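PDB 1UIY: enoyl-CoA Hydratase from Thermus thermophilus, which catalyses the reversible hydration of (2E)-enoyl-CoA to (3S)-3-hydroxyacyl-CoA, the second step of fatty-acid beta-oxidation, as a member of the crotonase family. Local coordinates for the interface of chains A and B and the interface of chains A and C. Sequence-based numbering; all coordinates share one arbitrary frame. Chains: chain A/B/C, Enoyl-CoA Hydratase.

Contact 1: the interface of chains A and B. Residues chain A 206, 209-210, 213-214; chain B 137, 142, 146, 154, 158.
A:Thr206 turns its methyl rather than its hydroxyl to B:Leu158: CG2 packs 3.6 Å from CB of B:Leu158 and also meets its CD1, the two side chains crossing obliquely. CG2 is anti to the backbone N and OG1 anti to the carbonyl carbon (chi1 -67°), which puts the hydroxyl OG1 beside CG1 of B:Val137, the side chains sliding past each other in opposite directions. One turn on, A:Leu210 sends its CD2 methyl between two residues of chain B, 4.0 Å from CG1 of B:Val146 and 4.1 Å from CD1 of B:Leu158. A:Leu209 meets B:Val137 tip to tip, CD1 to CG1 at 3.9 Å, and the same CD1 touches OG of B:Ser142. Further along, CD1 of A:Leu213 rests 3.6 Å from CB of B:Ser142, and A:Pro214 adds its ring near B:Val146. No hydrogen bond or salt bridge crosses this patch. The three leucines of chain A share one shape, with CG anti to the carbonyl carbon (chi1 -61° at A:Leu210). The backbone that sets these groups is helix 200-212 and the short 3-10 helix 213-215 of chain A, laid against helices 139-148 and 151-160 of chain B, with B:Val137 in the loop before them. The patch is an apolar part of an interface without exact two-fold symmetry and helps hold subunits together in the hexamer.

Contact 2: the interface of chains A and C. Residues chain A 224, 227-228, 231; chain C 227-228, 230-231, 234.
A:Leu227 leaves its helix with CG anti to the backbone N (chi1 -176°), which turns the branch from CB toward chain C. Its CG already lies 3.9 Å from CD2 of C:Leu227. From there the two methyls part. CD1 reaches across to C:Trp231 and sits 4.0 Å above the plane of the indole, over one face but offset toward the rim. CD2 meets its own counterpart, CD2 of C:Leu227, at 3.7 Å, so the two leucines touch tip to tip; it also lies 4.0 Å from CA of C:Ala228, where the small side chain lets the methyl come close to the partner's backbone. The pattern repeats with the chains exchanged: CD1 of C:Leu227 lies over one face of A:Trp231, off toward the rim, and its CD2 lies against A:Ala228 and, at 4.1 Å, CD1 of A:Leu224. Beyond the leucines the tryptophans do not stack; each, with CG anti to its backbone N (chi1 -179°), brings CD1 of its five-membered ring to the backbone of the other, CD1 of A:Trp231 lying 4.0 Å from CA of C:Trp231 and equally near its N. The indole nitrogen NE1 of A:Trp231 comes near CB of C:Ala230, while the neighbouring C:Glu234 is poorly ordered. No polar bond joins the chains in this patch, so it probably relies on apolar packing. An alanine in place of A:Leu227 would probably weaken the patch, because the methyl over the C:Trp231 face and the tip-to-tip contact with C:Leu227 would both be lost. The residues lie mainly on helix 218-231 of each subunit, in the C-terminal helical part of the chain, where two copies of one helix face each other across a two-fold axis.

Contact 1: the interface of chains A and B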
loop_
_atom_site.group_PDB
_atom_site.type_symbol
_atom_site.label_atom_id
_atom_site.label_comp_id
_atom_site.label_asym_id
_atom_site.label_seq_id
_atom_site.Cartn_x
_atom_site.Cartn_y
_atom_site.Cartn_z
ATOM N N THR A 206 -11.081 -4.601 -17.587
ATOM C CA THR A 206 -11.665 -3.513 -16.818
ATOM C C THR A 206 -11.846 -4.025 -15.391
ATOM O O THR A 206 -11.598 -3.317 -14.415
ATOM C CB THR A 206 -13.043 -3.110 -17.383
ATOM O OG1 THR A 206 -12.879 -2.531 -18.683
ATOM C CG2 THR A 206 -13.729 -2.105 -16.471
ATOM N N LEU A 209 -8.427 -4.490 -13.655
ATOM C CA LEU A 209 -7.977 -3.188 -13.196
ATOM C C LEU A 209 -8.660 -2.729 -11.914
ATOM O O LEU A 209 -7.996 -2.310 -10.962
ATOM C CB LEU A 209 -8.217 -2.136 -14.273
ATOM C CG LEU A 209 -7.217 -2.032 -15.419
ATOM C CD1 LEU A 209 -7.661 -0.897 -16.330
ATOM C CD2 LEU A 209 -5.810 -1.763 -14.889
ATOM N N LEU A 210 -9.985 -2.792 -11.892
ATOM C CA LEU A 210 -10.730 -2.345 -10.717
ATOM C C LEU A 210 -10.384 -3.130 -9.466
ATOM O O LEU A 210 -10.681 -2.707 -8.357
ATOM C CB LEU A 210 -12.232 -2.430 -10.974
ATOM C CG LEU A 210 -12.726 -1.573 -12.132
ATOM C CD1 LEU A 210 -14.230 -1.749 -12.283
ATOM C CD2 LEU A 210 -12.366 -0.119 -11.876
ATOM N N LEU A 213 -6.232 -1.576 -8.566
ATOM C CA LEU A 213 -6.039 -0.156 -8.295
ATOM C C LEU A 213 -6.178 0.325 -6.846
ATOM O O LEU A 213 -5.239 0.887 -6.294
ATOM C CB LEU A 213 -6.902 0.684 -9.240
ATOM C CG LEU A 213 -6.348 0.631 -10.674
ATOM C CD1 LEU A 213 -7.086 1.623 -11.574
ATOM C CD2 LEU A 213 -4.847 0.949 -10.658
ATOM N N PRO A 214 -7.332 0.088 -6.209
ATOM C CA PRO A 214 -7.540 0.517 -4.823
ATOM C C PRO A 214 -6.321 0.258 -3.932
ATOM O O PRO A 214 -6.045 1.015 -2.991
ATOM C CB PRO A 214 -8.737 -0.310 -4.393
ATOM C CG PRO A 214 -9.516 -0.405 -5.653
ATOM C CD PRO A 214 -8.462 -0.730 -6.673
ATOM N N VAL B 137 -10.448 -0.014 -23.328
ATOM C CA VAL B 137 -10.516 -0.102 -21.877
ATOM C C VAL B 137 -10.285 1.282 -21.297
ATOM O O VAL B 137 -9.300 1.937 -21.620
ATOM C CB VAL B 137 -9.448 -1.037 -21.309
ATOM C CG1 VAL B 137 -9.404 -0.912 -19.815
ATOM C CG2 VAL B 137 -9.762 -2.451 -21.680
ATOM N N SER B 142 -9.918 4.591 -14.906
ATOM C CA SER B 142 -10.130 3.739 -13.745
ATOM C C SER B 142 -9.374 4.254 -12.531
ATOM O O SER B 142 -9.896 4.265 -11.413
ATOM C CB SER B 142 -9.649 2.330 -14.058
ATOM O OG SER B 142 -10.045 1.959 -15.358
ATOM N N VAL B 146 -11.978 5.050 -9.271
ATOM C CA VAL B 146 -12.119 4.298 -8.021
ATOM C C VAL B 146 -12.108 5.246 -6.835
ATOM O O VAL B 146 -12.631 4.917 -5.773
ATOM C CB VAL B 146 -10.984 3.271 -7.812
ATOM C CG1 VAL B 146 -11.157 2.114 -8.754
ATOM C CG2 VAL B 146 -9.637 3.935 -8.019
ATOM N N ALA B 154 -18.640 2.191 -10.241
ATOM C CA ALA B 154 -17.557 2.102 -11.201
ATOM C C ALA B 154 -17.876 1.007 -12.210
ATOM O O ALA B 154 -17.834 1.235 -13.415
ATOM C CB ALA B 154 -16.253 1.799 -10.487
ATOM N N LEU B 158 -18.382 1.400 -16.278
ATOM C CA LEU B 158 -17.391 0.822 -17.170
ATOM C C LEU B 158 -17.801 -0.445 -17.885
ATOM O O LEU B 158 -17.272 -0.724 -18.959
ATOM C CB LEU B 158 -16.071 0.582 -16.433
ATOM C CG LEU B 158 -15.418 1.815 -15.804
ATOM C CD1 LEU B 158 -14.042 1.443 -15.306
ATOM C CD2 LEU B 158 -15.326 2.944 -16.813
#

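Contact 2: the interface of chains A and C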
loop_
_atom_site.group_PDB
_atom_site.type_symbol
_atom_site.label_atom_id
_atom_site.label_comp_id
_atom_site.label_asym_id
_atom_site.label_seq_id
_atom_site.Cartn_x
_atom_site.Cartn_y
_atom_site.Cartn_z
ATOM N N LEU A 224 0.205 0.964 -14.267
ATOM C CA LEU A 224 -0.599 -0.201 -14.618
ATOM C C LEU A 224 -1.532 0.118 -15.787
ATOM O O LEU A 224 -1.512 -0.571 -16.800
ATOM C CB LEU A 224 -1.420 -0.659 -13.416
ATOM C CG LEU A 224 -2.243 -1.928 -13.618
ATOM C CD1 LEU A 224 -1.390 -3.092 -14.142
ATOM C CD2 LEU A 224 -2.862 -2.275 -12.294
ATOM N N LEU A 227 0.102 0.573 -19.274
ATOM C CA LEU A 227 0.462 -0.724 -19.803
ATOM C C LEU A 227 -0.744 -1.445 -20.372
ATOM O O LEU A 227 -0.659 -2.060 -21.427
ATOM C CB LEU A 227 1.095 -1.580 -18.708
ATOM C CG LEU A 227 1.583 -2.934 -19.200
ATOM C CD1 LEU A 227 2.694 -2.711 -20.215
ATOM C CD2 LEU A 227 2.071 -3.765 -18.035
ATOM N N ALA A 228 -1.866 -1.377 -19.667
ATOM C CA ALA A 228 -3.074 -2.045 -20.126
ATOM C C ALA A 228 -3.590 -1.354 -21.383
ATOM O O ALA A 228 -3.830 -1.984 -22.412
ATOM C CB ALA A 228 -4.118 -2.008 -19.045
ATOM N N TRP A 231 -1.527 -2.809 -24.107
ATOM C CA TRP A 231 -1.846 -4.184 -24.462
ATOM C C TRP A 231 -3.169 -4.327 -25.233
ATOM O O TRP A 231 -3.219 -4.934 -26.302
ATOM C CB TRP A 231 -1.900 -5.035 -23.193
ATOM C CG TRP A 231 -2.196 -6.451 -23.471
ATOM C CD1 TRP A 231 -1.340 -7.391 -23.984
ATOM C CD2 TRP A 231 -3.457 -7.092 -23.324
ATOM N NE1 TRP A 231 -2.001 -8.585 -24.170
ATOM C CE2 TRP A 231 -3.304 -8.431 -23.772
ATOM C CE3 TRP A 231 -4.707 -6.670 -22.857
ATOM C CZ2 TRP A 231 -4.361 -9.353 -23.767
ATOM C CZ3 TRP A 231 -5.766 -7.587 -22.850
ATOM C CH2 TRP A 231 -5.582 -8.918 -23.306
ATOM N N LEU C 227 0.483 -9.284 -16.893
ATOM C CA LEU C 227 0.149 -8.372 -17.966
ATOM C C LEU C 227 1.377 -7.981 -18.763
ATOM O O LEU C 227 1.329 -7.914 -19.985
ATOM C CB LEU C 227 -0.511 -7.117 -17.401
ATOM C CG LEU C 227 -0.973 -6.139 -18.470
ATOM C CD1 LEU C 227 -2.055 -6.808 -19.305
ATOM C CD2 LEU C 227 -1.490 -4.872 -17.826
ATOM N N ALA C 228 2.477 -7.712 -18.071
ATOM C CA ALA C 228 3.703 -7.318 -18.746
ATOM C C ALA C 228 4.252 -8.501 -19.534
ATOM O O ALA C 228 4.528 -8.407 -20.730
ATOM C CB ALA C 228 4.713 -6.851 -17.736
ATOM N N ALA C 230 2.893 -10.632 -20.763
ATOM C CA ALA C 230 2.050 -10.749 -21.940
ATOM C C ALA C 230 2.457 -9.735 -22.995
ATOM O O ALA C 230 2.920 -10.096 -24.069
ATOM C CB ALA C 230 0.590 -10.547 -21.555
ATOM N N TRP C 231 2.284 -8.460 -22.684
ATOM C CA TRP C 231 2.624 -7.396 -23.616
ATOM C C TRP C 231 3.971 -7.609 -24.327
ATOM O O TRP C 231 4.058 -7.556 -25.553
ATOM C CB TRP C 231 2.645 -6.060 -22.873
ATOM C CG TRP C 231 2.960 -4.923 -23.756
ATOM C CD1 TRP C 231 2.127 -4.327 -24.666
ATOM C CD2 TRP C 231 4.221 -4.276 -23.878
ATOM N NE1 TRP C 231 2.802 -3.343 -25.355
ATOM C CE2 TRP C 231 4.091 -3.289 -24.890
ATOM C CE3 TRP C 231 5.453 -4.430 -23.232
ATOM C CZ2 TRP C 231 5.155 -2.458 -25.274
ATOM C CZ3 TRP C 231 6.518 -3.603 -23.611
ATOM C CH2 TRP C 231 6.358 -2.627 -24.628
ATOM N N GLU C 234 4.810 -9.314 -27.813
ATOM C CA GLU C 234 4.362 -8.826 -29.113
ATOM C C GLU C 234 5.237 -7.673 -29.550
ATOM O O GLU C 234 4.853 -6.880 -30.407
ATOM C CB GLU C 234 2.907 -8.371 -29.050
ATOM C CG GLU C 234 1.964 -9.448 -28.575
ATOM C CD GLU C 234 0.538 -8.955 -28.448
ATOM O OE1 GLU C 234 -0.244 -9.587 -27.700
ATOM O OE2 GLU C 234 0.196 -7.942 -29.098
#

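Contact 1 and contact 2 lie about 16 Å apart, centre to centre of their C-alpha atoms, and share no residue. In chain A they use consecutive elements: helix 200-212 with the 3-10 helix 213-215, then helix 218-231. One C-terminal helical region thus meets two different neighbours, one through an interface without exact two-fold symmetry and one through a two-fold symmetric interface. This suits a dimer of trimers, contact 1 probably joining subunits within a trimer and contact 2 the two trimers. The centre of contact 1 is about 27 Å from A:Glu131 and that of contact 2 about 38 Å from C:Glu131, the inferred catalytic residue.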